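PDB 6Y3P: KLLA0B12012p from Kluyveromyces lactis, which carries a C-terminal ATP-grasp domain of the tubulin-tyrosine ligase family, probably binds ATP and a metal ion, and directly partners the mRNA decapping enzyme Dcp2. Local coordinates for residues A[84-89]-A[104-109]; A[142-147]-A[194-199]; A[206-211]-A[285-290]; A[232-237]-A[279-284]. All blocks are in the same frame, centred on the assembly; numbering follows the deposited sequence.

Contact 1: residues A[84-89]-A[104-109]; sequences HYLSHT and RAFLES
The phenyl ring of F106 is the flat group on which this contact turns. S87 stands at its edge, near the ring plane, with OG 3.4 Å from F106 CZ, while the backbone nitrogen of E108 lies over one face, offset toward the rim and 4.1 Å above the plane. L86 brings its CD2 methyl to F106 CE1 at 3.7 Å; the leucine and the ring pass alongside one another, running opposite ways. Both have CG anti to the backbone N (chi1 -177° in L86 and 176° in F106), which carries the leucine branch and the ring toward each other between helix and loop. K83 and I90, on the same helix, also touch the ring. On the polar side, S87 OG donates to S109 O at 3.3 Å, arriving in the carbonyl plane on a lone pair. A buried hydroxyl is thereby paired with a buried backbone oxygen. E108 directs its carboxylate out of the contact to a salt bridge with K139. The arrangement is a helix-loop-strand connection: helix 83-95 packs on the loop that leads back from it into strand 109-113, an outermost strand of the five-stranded antiparallel sheet in this ATP-grasp fold.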
loop_
_atom_site.group_PDB
_atom_site.type_symbol
_atom_site.label_atom_id
_atom_site.label_comp_id
_atom_site.label_asym_id
_atom_site.label_seq_id
_atom_site.Cartn_x
_atom_site.Cartn_y
_atom_site.Cartn_z
ATOM N N HIS A 84 4.644 1.480 10.577
ATOM C CA HIS A 84 5.667 2.024 11.474
ATOM C C HIS A 84 7.047 1.767 10.849
ATOM O O HIS A 84 7.856 2.690 10.698
ATOM C CB HIS A 84 5.554 1.444 12.902
ATOM C CG HIS A 84 6.716 1.774 13.801
ATOM N ND1 HIS A 84 7.821 0.936 13.894
ATOM C CD2 HIS A 84 6.909 2.836 14.622
ATOM C CE1 HIS A 84 8.649 1.517 14.752
ATOM N NE2 HIS A 84 8.143 2.655 15.225
ATOM N N TYR A 85 7.260 0.535 10.395
ATOM C CA TYR A 85 8.507 0.083 9.802
ATOM C C TYR A 85 8.767 0.697 8.419
ATOM O O TYR A 85 9.921 1.009 8.119
ATOM C CB TYR A 85 8.552 -1.449 9.817
ATOM C CG TYR A 85 8.690 -1.943 11.240
ATOM C CD1 TYR A 85 9.943 -2.068 11.835
ATOM C CD2 TYR A 85 7.565 -2.141 12.045
ATOM C CE1 TYR A 85 10.080 -2.439 13.173
ATOM C CE2 TYR A 85 7.688 -2.498 13.390
ATOM C CZ TYR A 85 8.950 -2.670 13.945
ATOM O OH TYR A 85 9.103 -3.082 15.254
ATOM N N LEU A 86 7.695 0.959 7.630
ATOM C CA LEU A 86 7.734 1.607 6.316
ATOM C C LEU A 86 8.418 2.956 6.476
ATOM O O LEU A 86 9.367 3.240 5.743
ATOM C CB LEU A 86 6.302 1.800 5.735
ATOM C CG LEU A 86 6.188 2.414 4.335
ATOM C CD1 LEU A 86 6.727 1.460 3.262
ATOM C CD2 LEU A 86 4.744 2.771 4.010
ATOM N N SER A 87 7.958 3.751 7.481
ATOM C CA SER A 87 8.494 5.059 7.836
ATOM C C SER A 87 9.984 4.953 8.053
ATOM O O SER A 87 10.726 5.671 7.388
ATOM C CB SER A 87 7.793 5.624 9.070
ATOM O OG SER A 87 6.860 6.639 8.726
ATOM N N HIS A 88 10.430 3.973 8.862
ATOM C CA HIS A 88 11.847 3.747 9.139
ATOM C C HIS A 88 12.625 3.391 7.902
ATOM O O HIS A 88 13.711 3.929 7.710
ATOM C CB HIS A 88 12.053 2.729 10.261
ATOM C CG HIS A 88 11.801 3.309 11.618
ATOM N ND1 HIS A 88 12.800 3.983 12.314
ATOM C CD2 HIS A 88 10.659 3.344 12.346
ATOM C CE1 HIS A 88 12.241 4.381 13.447
ATOM N NE2 HIS A 88 10.953 4.023 13.514
ATOM N N THR A 89 12.060 2.548 7.031
ATOM C CA THR A 89 12.701 2.174 5.760
ATOM C C THR A 89 12.939 3.428 4.901
ATOM O O THR A 89 14.049 3.616 4.406
ATOM C CB THR A 89 11.853 1.149 4.969
ATOM O OG1 THR A 89 11.215 0.248 5.865
ATOM C CG2 THR A 89 12.682 0.363 3.968
ATOM N N ARG A 104 9.311 13.683 -0.780
ATOM C CA ARG A 104 8.069 14.434 -0.992
ATOM C C ARG A 104 6.826 13.552 -0.995
ATOM O O ARG A 104 5.832 13.930 -0.405
ATOM C CB ARG A 104 8.119 15.231 -2.318
ATOM C CG ARG A 104 8.041 16.749 -2.139
ATOM C CD ARG A 104 6.735 17.238 -1.499
ATOM N NE ARG A 104 6.604 18.700 -1.526
ATOM C CZ ARG A 104 5.598 19.375 -0.976
ATOM N NH1 ARG A 104 4.630 18.732 -0.331
ATOM N NH2 ARG A 104 5.555 20.699 -1.062
ATOM N N ALA A 105 6.875 12.409 -1.708
ATOM C CA ALA A 105 5.798 11.451 -1.962
ATOM C C ALA A 105 5.501 10.438 -0.826
ATOM O O ALA A 105 5.077 9.323 -1.101
ATOM C CB ALA A 105 6.095 10.708 -3.264
ATOM N N PHE A 106 5.644 10.843 0.439
ATOM C CA PHE A 106 5.363 9.961 1.576
ATOM C C PHE A 106 4.838 10.723 2.794
ATOM O O PHE A 106 5.397 11.759 3.167
ATOM C CB PHE A 106 6.619 9.145 1.955
ATOM C CG PHE A 106 6.470 8.263 3.168
ATOM C CD1 PHE A 106 5.517 7.248 3.199
ATOM C CD2 PHE A 106 7.307 8.417 4.266
ATOM C CE1 PHE A 106 5.410 6.404 4.309
ATOM C CE2 PHE A 106 7.189 7.577 5.375
ATOM C CZ PHE A 106 6.246 6.576 5.385
ATOM N N LEU A 107 3.785 10.187 3.421
ATOM C CA LEU A 107 3.187 10.773 4.607
ATOM C C LEU A 107 3.786 10.074 5.771
ATOM O O LEU A 107 3.502 8.904 5.993
ATOM C CB LEU A 107 1.645 10.625 4.615
ATOM C CG LEU A 107 0.911 11.383 3.537
ATOM C CD1 LEU A 107 -0.526 10.988 3.501
ATOM C CD2 LEU A 107 1.074 12.890 3.681
ATOM N N GLU A 108 4.715 10.755 6.447
ATOM C CA GLU A 108 5.412 10.221 7.604
ATOM C C GLU A 108 4.428 10.003 8.741
ATOM O O GLU A 108 3.422 10.707 8.833
ATOM C CB GLU A 108 6.467 11.212 8.096
ATOM C CG GLU A 108 7.579 11.494 7.116
ATOM C CD GLU A 108 8.457 12.626 7.596
ATOM O OE1 GLU A 108 7.968 13.779 7.627
ATOM O OE2 GLU A 108 9.615 12.354 7.987
ATOM N N SER A 109 4.723 9.031 9.595
ATOM C CA SER A 109 3.972 8.738 10.808
ATOM C C SER A 109 4.982 8.435 11.900
ATOM O O SER A 109 6.116 8.019 11.618
ATOM C CB SER A 109 3.015 7.568 10.612
ATOM O OG SER A 109 3.719 6.410 10.196
#

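Contact 2: residues A[142-147]-A[194-199]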
loop_
_atom_site.group_PDB
_atom_site.type_symbol
_atom_site.label_atom_id
_atom_site.label_comp_id
_atom_site.label_asym_id
_atom_site.label_seq_id
_atom_site.Cartn_x
_atom_site.Cartn_y
_atom_site.Cartn_z
ATOM N N ILE A 142 -1.737 15.268 12.145
ATOM C CA ILE A 142 -2.905 14.782 12.817
ATOM C C ILE A 142 -2.458 13.919 14.006
ATOM O O ILE A 142 -1.475 13.173 13.899
ATOM C CB ILE A 142 -3.848 14.144 11.769
ATOM C CG1 ILE A 142 -5.278 14.356 12.177
ATOM C CG2 ILE A 142 -3.540 12.686 11.391
ATOM C CD1 ILE A 142 -6.042 14.650 11.087
ATOM N N LEU A 143 -3.071 14.167 15.180
ATOM C CA LEU A 143 -2.812 13.439 16.419
ATOM C C LEU A 143 -3.923 12.388 16.565
ATOM O O LEU A 143 -5.048 12.727 16.926
ATOM C CB LEU A 143 -2.750 14.384 17.631
ATOM C CG LEU A 143 -2.557 13.698 19.005
ATOM C CD1 LEU A 143 -1.135 13.161 19.189
ATOM C CD2 LEU A 143 -2.966 14.610 20.134
ATOM N N LYS A 144 -3.607 11.119 16.222
ATOM C CA LYS A 144 -4.554 10.002 16.246
ATOM C C LYS A 144 -4.340 9.165 17.495
ATOM O O LYS A 144 -3.277 8.541 17.612
ATOM C CB LYS A 144 -4.384 9.080 15.015
ATOM C CG LYS A 144 -4.512 9.729 13.644
ATOM C CD LYS A 144 -3.554 9.063 12.649
ATOM C CE LYS A 144 -4.247 8.302 11.540
ATOM N NZ LYS A 144 -4.702 6.958 11.978
ATOM N N PRO A 145 -5.332 9.081 18.422
ATOM C CA PRO A 145 -5.168 8.186 19.573
ATOM C C PRO A 145 -5.332 6.758 19.045
ATOM O O PRO A 145 -6.409 6.427 18.540
ATOM C CB PRO A 145 -6.301 8.608 20.522
ATOM C CG PRO A 145 -6.943 9.819 19.895
ATOM C CD PRO A 145 -6.661 9.719 18.441
ATOM N N SER A 146 -4.231 5.953 19.065
ATOM C CA SER A 146 -4.147 4.573 18.552
ATOM C C SER A 146 -5.374 3.692 18.850
ATOM O O SER A 146 -5.724 2.829 18.042
ATOM C CB SER A 146 -2.876 3.889 19.042
ATOM O OG SER A 146 -1.799 4.148 18.157
ATOM N N MET A 147 -6.034 3.936 19.990
ATOM C CA MET A 147 -7.236 3.222 20.390
ATOM C C MET A 147 -8.459 4.137 20.324
ATOM O O MET A 147 -8.407 5.278 20.791
ATOM C CB MET A 147 -7.056 2.590 21.776
ATOM C CG MET A 147 -6.289 1.282 21.725
ATOM S SD MET A 147 -7.224 -0.181 22.257
ATOM C CE MET A 147 -8.761 -0.021 21.262
ATOM N N HIS A 194 -0.993 5.864 24.197
ATOM C CA HIS A 194 -0.305 5.706 22.912
ATOM C C HIS A 194 -0.999 6.554 21.844
ATOM O O HIS A 194 -2.232 6.620 21.816
ATOM C CB HIS A 194 -0.246 4.227 22.477
ATOM C CG HIS A 194 0.594 3.349 23.359
ATOM N ND1 HIS A 194 1.810 2.840 22.922
ATOM C CD2 HIS A 194 0.350 2.885 24.607
ATOM C CE1 HIS A 194 2.270 2.099 23.921
ATOM N NE2 HIS A 194 1.428 2.097 24.958
ATOM N N PHE A 195 -0.210 7.224 20.992
ATOM C CA PHE A 195 -0.735 8.069 19.912
ATOM C C PHE A 195 0.115 7.954 18.670
ATOM O O PHE A 195 1.323 7.718 18.760
ATOM C CB PHE A 195 -0.758 9.561 20.309
ATOM C CG PHE A 195 -1.552 9.946 21.524
ATOM C CD1 PHE A 195 -0.962 9.971 22.780
ATOM C CD2 PHE A 195 -2.876 10.342 21.411
ATOM C CE1 PHE A 195 -1.700 10.337 23.912
ATOM C CE2 PHE A 195 -3.609 10.724 22.541
ATOM C CZ PHE A 195 -3.013 10.730 23.781
ATOM N N ILE A 196 -0.509 8.165 17.507
ATOM C CA ILE A 196 0.210 8.240 16.247
ATOM C C ILE A 196 0.092 9.686 15.780
ATOM O O ILE A 196 -0.973 10.298 15.886
ATOM C CB ILE A 196 -0.235 7.195 15.168
ATOM C CG1 ILE A 196 0.035 5.742 15.652
ATOM C CG2 ILE A 196 0.481 7.457 13.812
ATOM C CD1 ILE A 196 -0.702 4.626 14.885
ATOM N N VAL A 197 1.209 10.244 15.348
ATOM C CA VAL A 197 1.286 11.575 14.780
ATOM C C VAL A 197 1.543 11.309 13.301
ATOM O O VAL A 197 2.595 10.788 12.913
ATOM C CB VAL A 197 2.352 12.459 15.451
ATOM C CG1 VAL A 197 2.545 13.765 14.683
ATOM C CG2 VAL A 197 1.985 12.734 16.915
ATOM N N GLN A 198 0.528 11.570 12.495
ATOM C CA GLN A 198 0.574 11.287 11.068
ATOM C C GLN A 198 0.505 12.585 10.267
ATOM O O GLN A 198 -0.349 13.424 10.536
ATOM C CB GLN A 198 -0.608 10.339 10.730
ATOM C CG GLN A 198 -0.839 10.003 9.248
ATOM C CD GLN A 198 -0.261 8.682 8.808
ATOM O OE1 GLN A 198 0.403 8.596 7.770
ATOM N NE2 GLN A 198 -0.547 7.608 9.543
ATOM N N GLU A 199 1.377 12.728 9.254
ATOM C CA GLU A 199 1.342 13.869 8.349
ATOM C C GLU A 199 -0.048 13.927 7.732
ATOM O O GLU A 199 -0.611 12.901 7.336
ATOM C CB GLU A 199 2.396 13.747 7.263
ATOM C CG GLU A 199 2.476 14.995 6.412
ATOM C CD GLU A 199 3.515 14.977 5.316
ATOM O OE1 GLU A 199 3.453 15.876 4.445
ATOM O OE2 GLU A 199 4.406 14.095 5.346
#
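K144 and Q198 set the pattern on one face of this strand pair: their side chains run alongside each other in the same direction, with K144 CD 3.7 Å from Q198 CB. I142 crosses Q198 obliquely on that face, placing its CG2 methyl 3.8 Å from Q198 CB. Q198 has CG anti to the backbone N and then bends at chi2 (98°), and its OE1 takes a hydrogen bond from K83. On the other face the crossings are apolar. L143, also with CG anti to N, reaches obliquely over to the neighbouring strand, where its CD1 meets F195 CB at 3.8 Å and V197 CG2 at 3.9 Å. The F195 ring makes a T-shaped stack with F167 of helix 160-171, which packs on L143 as well. Between the faces runs an antiparallel ladder, the strand axes 152° apart. Its hydrogen-bonded pairs are I142 with Q198 and K144 with I196, and the straightest bond, I196 N to K144 O at 2.8 Å, has an angle of 176° at the hydrogen. S146 N makes a weak bond to H194 O. These are two inner strands of a five-stranded antiparallel sheet with helix 160-171 against one face, consistent with the smaller lobe that helps enclose the nucleotide in ATP-grasp enzymes.

Contact 3: residues A[206-211]-A[285-290]; sequences LLSEAH and LKDIPS. With SO4 (sulfate ion), chain C; SO4 (sulfate ion), chain D.
Two carboxylates meet here tip to tip, with E209 OE2 only 3.8 Å from D287 OD2 and their planes turned 61° apart. What reconciles the like charges is a reciprocal exchange with the backbone. E209 N donates to D287 OD2 at 3.1 Å, meeting that oxygen nearly along its C-O axis, and D287 N donates to E209 OE2 at 3.0 Å from above the carboxylate plane. E209 CG sits between the backbone N and the carbonyl carbon (chi1 62°), and the extended chain beyond it delivers OE2 alongside D287 CB. The proximity might raise the proton affinity of one acid, though the backbone N-H donors would offset this. Next to this polar pair L207 crosses I288 obliquely, its CD2 3.8 Å from I288 CG1, and F215 touches both residues. Within 285-290, K286 NZ bonds D283 O and a sulfate ion, while a second sulfate is held by S290 OG at 2.7 Å and S290 N; both ions probably come from the crystallisation liquor. The second sulfate sits at the N-terminal end of helix 290-313, where anions often bind. The whole is a pair of type I beta turns, S208 to H211 and L285 to I288, joined by mutual carboxylate-to-backbone bonds.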
loop_
_atom_site.group_PDB
_atom_site.type_symbol
_atom_site.label_atom_id
_atom_site.label_comp_id
_atom_site.label_asym_id
_atom_site.label_seq_id
_atom_site.Cartn_x
_atom_site.Cartn_y
_atom_site.Cartn_z
ATOM N N LEU A 206 -10.063 17.791 -5.027
ATOM C CA LEU A 206 -11.532 17.792 -5.015
ATOM C C LEU A 206 -12.040 18.006 -6.415
ATOM O O LEU A 206 -11.718 19.021 -7.032
ATOM C CB LEU A 206 -12.082 18.850 -4.037
ATOM C CG LEU A 206 -11.573 18.660 -2.597
ATOM C CD1 LEU A 206 -11.931 19.867 -1.720
ATOM C CD2 LEU A 206 -12.026 17.305 -2.008
ATOM N N LEU A 207 -12.773 17.015 -6.920
ATOM C CA LEU A 207 -13.289 16.948 -8.281
ATOM C C LEU A 207 -14.737 17.252 -8.299
ATOM O O LEU A 207 -15.444 16.833 -7.386
ATOM C CB LEU A 207 -13.038 15.540 -8.904
ATOM C CG LEU A 207 -11.547 15.090 -8.979
ATOM C CD1 LEU A 207 -11.420 13.653 -9.489
ATOM C CD2 LEU A 207 -10.710 16.066 -9.826
ATOM N N SER A 208 -15.183 17.975 -9.342
ATOM C CA SER A 208 -16.572 18.401 -9.560
ATOM C C SER A 208 -17.486 17.167 -9.593
ATOM O O SER A 208 -18.375 17.037 -8.760
ATOM C CB SER A 208 -16.670 19.181 -10.872
ATOM O OG SER A 208 -17.977 19.236 -11.426
ATOM N N GLU A 209 -17.204 16.252 -10.526
ATOM C CA GLU A 209 -17.910 15.008 -10.775
ATOM C C GLU A 209 -18.123 14.116 -9.513
ATOM O O GLU A 209 -19.129 13.426 -9.427
ATOM C CB GLU A 209 -17.206 14.242 -11.892
ATOM C CG GLU A 209 -15.772 13.839 -11.578
ATOM C CD GLU A 209 -15.116 13.087 -12.710
ATOM O OE1 GLU A 209 -15.809 12.297 -13.389
ATOM O OE2 GLU A 209 -13.909 13.312 -12.945
ATOM N N ALA A 210 -17.221 14.178 -8.539
ATOM C CA ALA A 210 -17.352 13.422 -7.300
ATOM C C ALA A 210 -18.103 14.220 -6.208
ATOM O O ALA A 210 -18.125 13.799 -5.053
ATOM C CB ALA A 210 -15.976 13.044 -6.794
ATOM N N HIS A 211 -18.685 15.377 -6.564
ATOM C CA HIS A 211 -19.383 16.283 -5.652
ATOM C C HIS A 211 -18.547 16.622 -4.393
ATOM O O HIS A 211 -19.055 16.540 -3.274
ATOM C CB HIS A 211 -20.785 15.770 -5.302
ATOM C CG HIS A 211 -21.647 15.529 -6.500
ATOM N ND1 HIS A 211 -21.485 14.400 -7.292
ATOM C CD2 HIS A 211 -22.648 16.275 -7.009
ATOM C CE1 HIS A 211 -22.393 14.497 -8.245
ATOM N NE2 HIS A 211 -23.111 15.612 -8.120
ATOM N N LEU A 285 -11.690 9.212 -14.422
ATOM C CA LEU A 285 -11.966 10.530 -13.844
ATOM C C LEU A 285 -11.486 11.619 -14.851
ATOM O O LEU A 285 -10.306 11.946 -14.902
ATOM C CB LEU A 285 -11.312 10.662 -12.465
ATOM C CG LEU A 285 -11.708 9.581 -11.416
ATOM C CD1 LEU A 285 -10.763 9.621 -10.210
ATOM C CD2 LEU A 285 -13.185 9.734 -10.962
ATOM N N LYS A 286 -12.410 12.110 -15.707
ATOM C CA LYS A 286 -12.070 13.047 -16.771
ATOM C C LYS A 286 -11.899 14.476 -16.288
ATOM O O LYS A 286 -11.313 15.282 -17.010
ATOM C CB LYS A 286 -13.041 12.952 -17.957
ATOM C CG LYS A 286 -13.163 11.550 -18.575
ATOM C CD LYS A 286 -11.835 10.902 -18.972
ATOM C CE LYS A 286 -12.046 9.516 -19.538
ATOM N NZ LYS A 286 -10.781 8.730 -19.569
ATOM N N ASP A 287 -12.331 14.786 -15.047
ATOM C CA ASP A 287 -12.116 16.110 -14.457
ATOM C C ASP A 287 -10.647 16.301 -14.051
ATOM O O ASP A 287 -10.202 17.432 -13.794
ATOM C CB ASP A 287 -13.108 16.399 -13.342
ATOM C CG ASP A 287 -14.485 16.767 -13.863
ATOM O OD1 ASP A 287 -14.597 17.169 -15.062
ATOM O OD2 ASP A 287 -15.426 16.770 -13.065
ATOM N N ILE A 288 -9.859 15.212 -14.140
ATOM C CA ILE A 288 -8.406 15.281 -13.976
ATOM C C ILE A 288 -7.898 15.406 -15.415
ATOM O O ILE A 288 -8.104 14.467 -16.174
ATOM C CB ILE A 288 -7.772 14.047 -13.238
ATOM C CG1 ILE A 288 -8.431 13.814 -11.860
ATOM C CG2 ILE A 288 -6.242 14.247 -13.082
ATOM C CD1 ILE A 288 -8.087 12.457 -11.227
ATOM N N PRO A 289 -7.275 16.530 -15.848
ATOM C CA PRO A 289 -6.737 16.571 -17.236
ATOM C C PRO A 289 -5.807 15.381 -17.519
ATOM O O PRO A 289 -5.088 14.979 -16.624
ATOM C CB PRO A 289 -6.017 17.934 -17.316
ATOM C CG PRO A 289 -6.533 18.750 -16.122
ATOM C CD PRO A 289 -6.920 17.750 -15.080
ATOM N N SER A 290 -5.844 14.790 -18.722
ATOM C CA SER A 290 -5.024 13.618 -19.054
ATOM C C SER A 290 -3.526 13.756 -18.735
ATOM O O SER A 290 -2.950 12.790 -18.240
ATOM C CB SER A 290 -5.219 13.165 -20.500
ATOM O OG SER A 290 -4.905 14.214 -21.396
HETATM S S SO4 C . -7.715 17.038 -21.483
HETATM O O1 SO4 C . -7.576 18.483 -21.356
HETATM O O2 SO4 C . -8.264 16.686 -22.799
HETATM O O3 SO4 C . -8.592 16.523 -20.449
HETATM O O4 SO4 C . -6.411 16.444 -21.343
HETATM S S SO4 D . -8.956 10.911 -22.286
HETATM O O1 SO4 D . -8.782 12.357 -22.125
HETATM O O2 SO4 D . -8.310 10.474 -23.528
HETATM O O3 SO4 D . -8.334 10.226 -21.154
HETATM O O4 SO4 D . -10.391 10.597 -22.331
#

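Contact 4: residues A[232-237]-A[279-284]; sequences YDRMLA and VIEFDA
The guanidinium of R234 is the best-held polar group here, with two bonds to E281 and two more partners, N361 and E365 of helix 357-375, on NH1. R234 NE bonds E281 OE2 and R234 NH2 bonds E281 OE1, each at 3.2 Å, a side-on, two-point salt bridge. Both oxygens lie in the guanidinium plane and both bonds are almost straight, although the carboxylate is turned 48° against that plane. The arginine thus links helix 357-375 to a short antiparallel bridge on strand 228-239, an interrupted strand of the large antiparallel sheet of the ATP-grasp fold. A237 and I280 form its hydrogen-bonded pair, A237 N reaching I280 O at 2.7 Å nearly along the C=O axis. At the adjoining pair, L236 with E281, the side chains diverge; E281, extended with CG anti to the backbone N, instead crosses R234 obliquely. F282 N donates to M235 O at 2.8 Å, and E281 CA lies 3.4 Å from M235 O in a CA-H...O contact. The amide comes from above the carbonyl plane, 44° out of it, as the chain turns into a short 3-10 segment at F282. M235 and F282 also approach each other, while both lean on helix 290-313. At the other end of the bridge, L236 CD2 rests 3.8 Å from V279 CG1.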
loop_
_atom_site.group_PDB
_atom_site.type_symbol
_atom_site.label_atom_id
_atom_site.label_comp_id
_atom_site.label_asym_id
_atom_site.label_seq_id
_atom_site.Cartn_x
_atom_site.Cartn_y
_atom_site.Cartn_z
ATOM N N TYR A 232 0.643 -1.944 -11.999
ATOM C CA TYR A 232 -0.561 -2.091 -12.803
ATOM C C TYR A 232 -1.168 -0.677 -12.995
ATOM O O TYR A 232 -1.576 -0.036 -12.019
ATOM C CB TYR A 232 -1.547 -3.059 -12.114
ATOM C CG TYR A 232 -2.738 -3.394 -12.979
ATOM C CD1 TYR A 232 -2.577 -3.746 -14.322
ATOM C CD2 TYR A 232 -4.023 -3.379 -12.459
ATOM C CE1 TYR A 232 -3.675 -4.038 -15.132
ATOM C CE2 TYR A 232 -5.128 -3.682 -13.256
ATOM C CZ TYR A 232 -4.946 -4.013 -14.591
ATOM O OH TYR A 232 -6.030 -4.332 -15.362
ATOM N N ASP A 233 -1.161 -0.184 -14.245
ATOM C CA ASP A 233 -1.606 1.169 -14.607
ATOM C C ASP A 233 -3.117 1.405 -14.592
ATOM O O ASP A 233 -3.524 2.546 -14.754
ATOM C CB ASP A 233 -1.022 1.616 -15.962
ATOM C CG ASP A 233 0.349 2.260 -15.824
ATOM O OD1 ASP A 233 0.812 2.434 -14.668
ATOM O OD2 ASP A 233 0.957 2.589 -16.866
ATOM N N ARG A 234 -3.931 0.367 -14.399
ATOM C CA ARG A 234 -5.376 0.533 -14.290
ATOM C C ARG A 234 -5.631 0.596 -12.785
ATOM O O ARG A 234 -5.712 -0.435 -12.112
ATOM C CB ARG A 234 -6.114 -0.621 -14.971
ATOM C CG ARG A 234 -5.815 -0.718 -16.490
ATOM C CD ARG A 234 -6.775 -1.668 -17.213
ATOM N NE ARG A 234 -8.169 -1.227 -17.095
ATOM C CZ ARG A 234 -9.226 -1.982 -17.357
ATOM N NH1 ARG A 234 -9.071 -3.229 -17.787
ATOM N NH2 ARG A 234 -10.452 -1.491 -17.207
ATOM N N MET A 235 -5.587 1.813 -12.239
ATOM C CA MET A 235 -5.707 2.040 -10.809
ATOM C C MET A 235 -7.136 2.408 -10.363
ATOM O O MET A 235 -8.017 2.648 -11.189
ATOM C CB MET A 235 -4.670 3.060 -10.326
ATOM C CG MET A 235 -3.384 3.057 -11.117
ATOM S SD MET A 235 -2.220 4.223 -10.383
ATOM C CE MET A 235 -0.734 3.849 -11.346
ATOM N N LEU A 236 -7.375 2.377 -9.057
ATOM C CA LEU A 236 -8.698 2.630 -8.498
ATOM C C LEU A 236 -8.695 3.899 -7.695
ATOM O O LEU A 236 -7.718 4.208 -7.004
ATOM C CB LEU A 236 -9.100 1.474 -7.550
ATOM C CG LEU A 236 -9.621 0.146 -8.128
ATOM C CD1 LEU A 236 -8.607 -0.519 -9.014
ATOM C CD2 LEU A 236 -9.926 -0.824 -7.026
ATOM N N ALA A 237 -9.814 4.601 -7.740
ATOM C CA ALA A 237 -10.061 5.786 -6.942
ATOM C C ALA A 237 -11.242 5.397 -6.037
ATOM O O ALA A 237 -12.307 5.033 -6.532
ATOM C CB ALA A 237 -10.413 6.979 -7.826
ATOM N N VAL A 279 -16.192 3.333 -5.764
ATOM C CA VAL A 279 -14.968 2.875 -6.434
ATOM C C VAL A 279 -15.155 3.065 -7.940
ATOM O O VAL A 279 -16.081 2.510 -8.524
ATOM C CB VAL A 279 -14.612 1.386 -6.120
ATOM C CG1 VAL A 279 -13.287 1.000 -6.773
ATOM C CG2 VAL A 279 -14.563 1.117 -4.619
ATOM N N ILE A 280 -14.293 3.883 -8.542
ATOM C CA ILE A 280 -14.231 4.212 -9.966
ATOM C C ILE A 280 -12.764 3.998 -10.348
ATOM O O ILE A 280 -11.863 4.276 -9.536
ATOM C CB ILE A 280 -14.627 5.713 -10.224
ATOM C CG1 ILE A 280 -15.973 6.122 -9.548
ATOM C CG2 ILE A 280 -14.624 6.099 -11.733
ATOM C CD1 ILE A 280 -17.290 5.347 -9.994
ATOM N N GLU A 281 -12.528 3.555 -11.593
ATOM C CA GLU A 281 -11.191 3.419 -12.160
ATOM C C GLU A 281 -10.637 4.838 -12.272
ATOM O O GLU A 281 -11.315 5.750 -12.778
ATOM C CB GLU A 281 -11.229 2.749 -13.546
ATOM C CG GLU A 281 -9.837 2.438 -14.090
ATOM C CD GLU A 281 -9.737 1.830 -15.475
ATOM O OE1 GLU A 281 -10.789 1.511 -16.073
ATOM O OE2 GLU A 281 -8.595 1.690 -15.968
ATOM N N PHE A 282 -9.407 5.022 -11.771
ATOM C CA PHE A 282 -8.730 6.308 -11.789
ATOM C C PHE A 282 -8.752 7.025 -13.140
ATOM O O PHE A 282 -9.059 8.220 -13.175
ATOM C CB PHE A 282 -7.305 6.146 -11.283
ATOM C CG PHE A 282 -6.495 7.412 -11.401
ATOM C CD1 PHE A 282 -6.697 8.466 -10.523
ATOM C CD2 PHE A 282 -5.499 7.531 -12.368
ATOM C CE1 PHE A 282 -5.942 9.627 -10.622
ATOM C CE2 PHE A 282 -4.751 8.711 -12.479
ATOM C CZ PHE A 282 -4.986 9.755 -11.609
ATOM N N ASP A 283 -8.447 6.310 -14.248
ATOM C CA ASP A 283 -8.395 6.900 -15.588
ATOM C C ASP A 283 -9.748 7.336 -16.117
ATOM O O ASP A 283 -9.809 8.106 -17.074
ATOM C CB ASP A 283 -7.683 5.979 -16.604
ATOM C CG ASP A 283 -7.187 6.720 -17.845
ATOM O OD1 ASP A 283 -6.365 7.654 -17.692
ATOM O OD2 ASP A 283 -7.690 6.427 -18.956
ATOM N N ALA A 284 -10.832 6.854 -15.505
ATOM C CA ALA A 284 -12.181 7.242 -15.889
ATOM C C ALA A 284 -12.541 8.623 -15.306
ATOM O O ALA A 284 -13.610 9.129 -15.626
ATOM C CB ALA A 284 -13.185 6.186 -15.413
#

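Overall arrangement
Read from the N terminus, the chain first closes the end of helix 83-95 and the loop that follows it at contact 1, then a longer loop at contact 2, where strand 194-200 returns beside strand 140-145. These two are in series yet adjoin, E108 O probably accepting a hydrogen bond from E199 N, so the helix and two neighbouring strands belong to one unit. Contact 3 opens next and spans 206 to 290. Contact 4 opens and closes within that span, and the two touch through L285 on A237 and I288 on F282. They tie the turn before strand 215-224, the turn before helix 290-313 and strand 279-281 to the larger antiparallel sheet. Contacts 1 and 4 lie on opposite sides of the chain's centre.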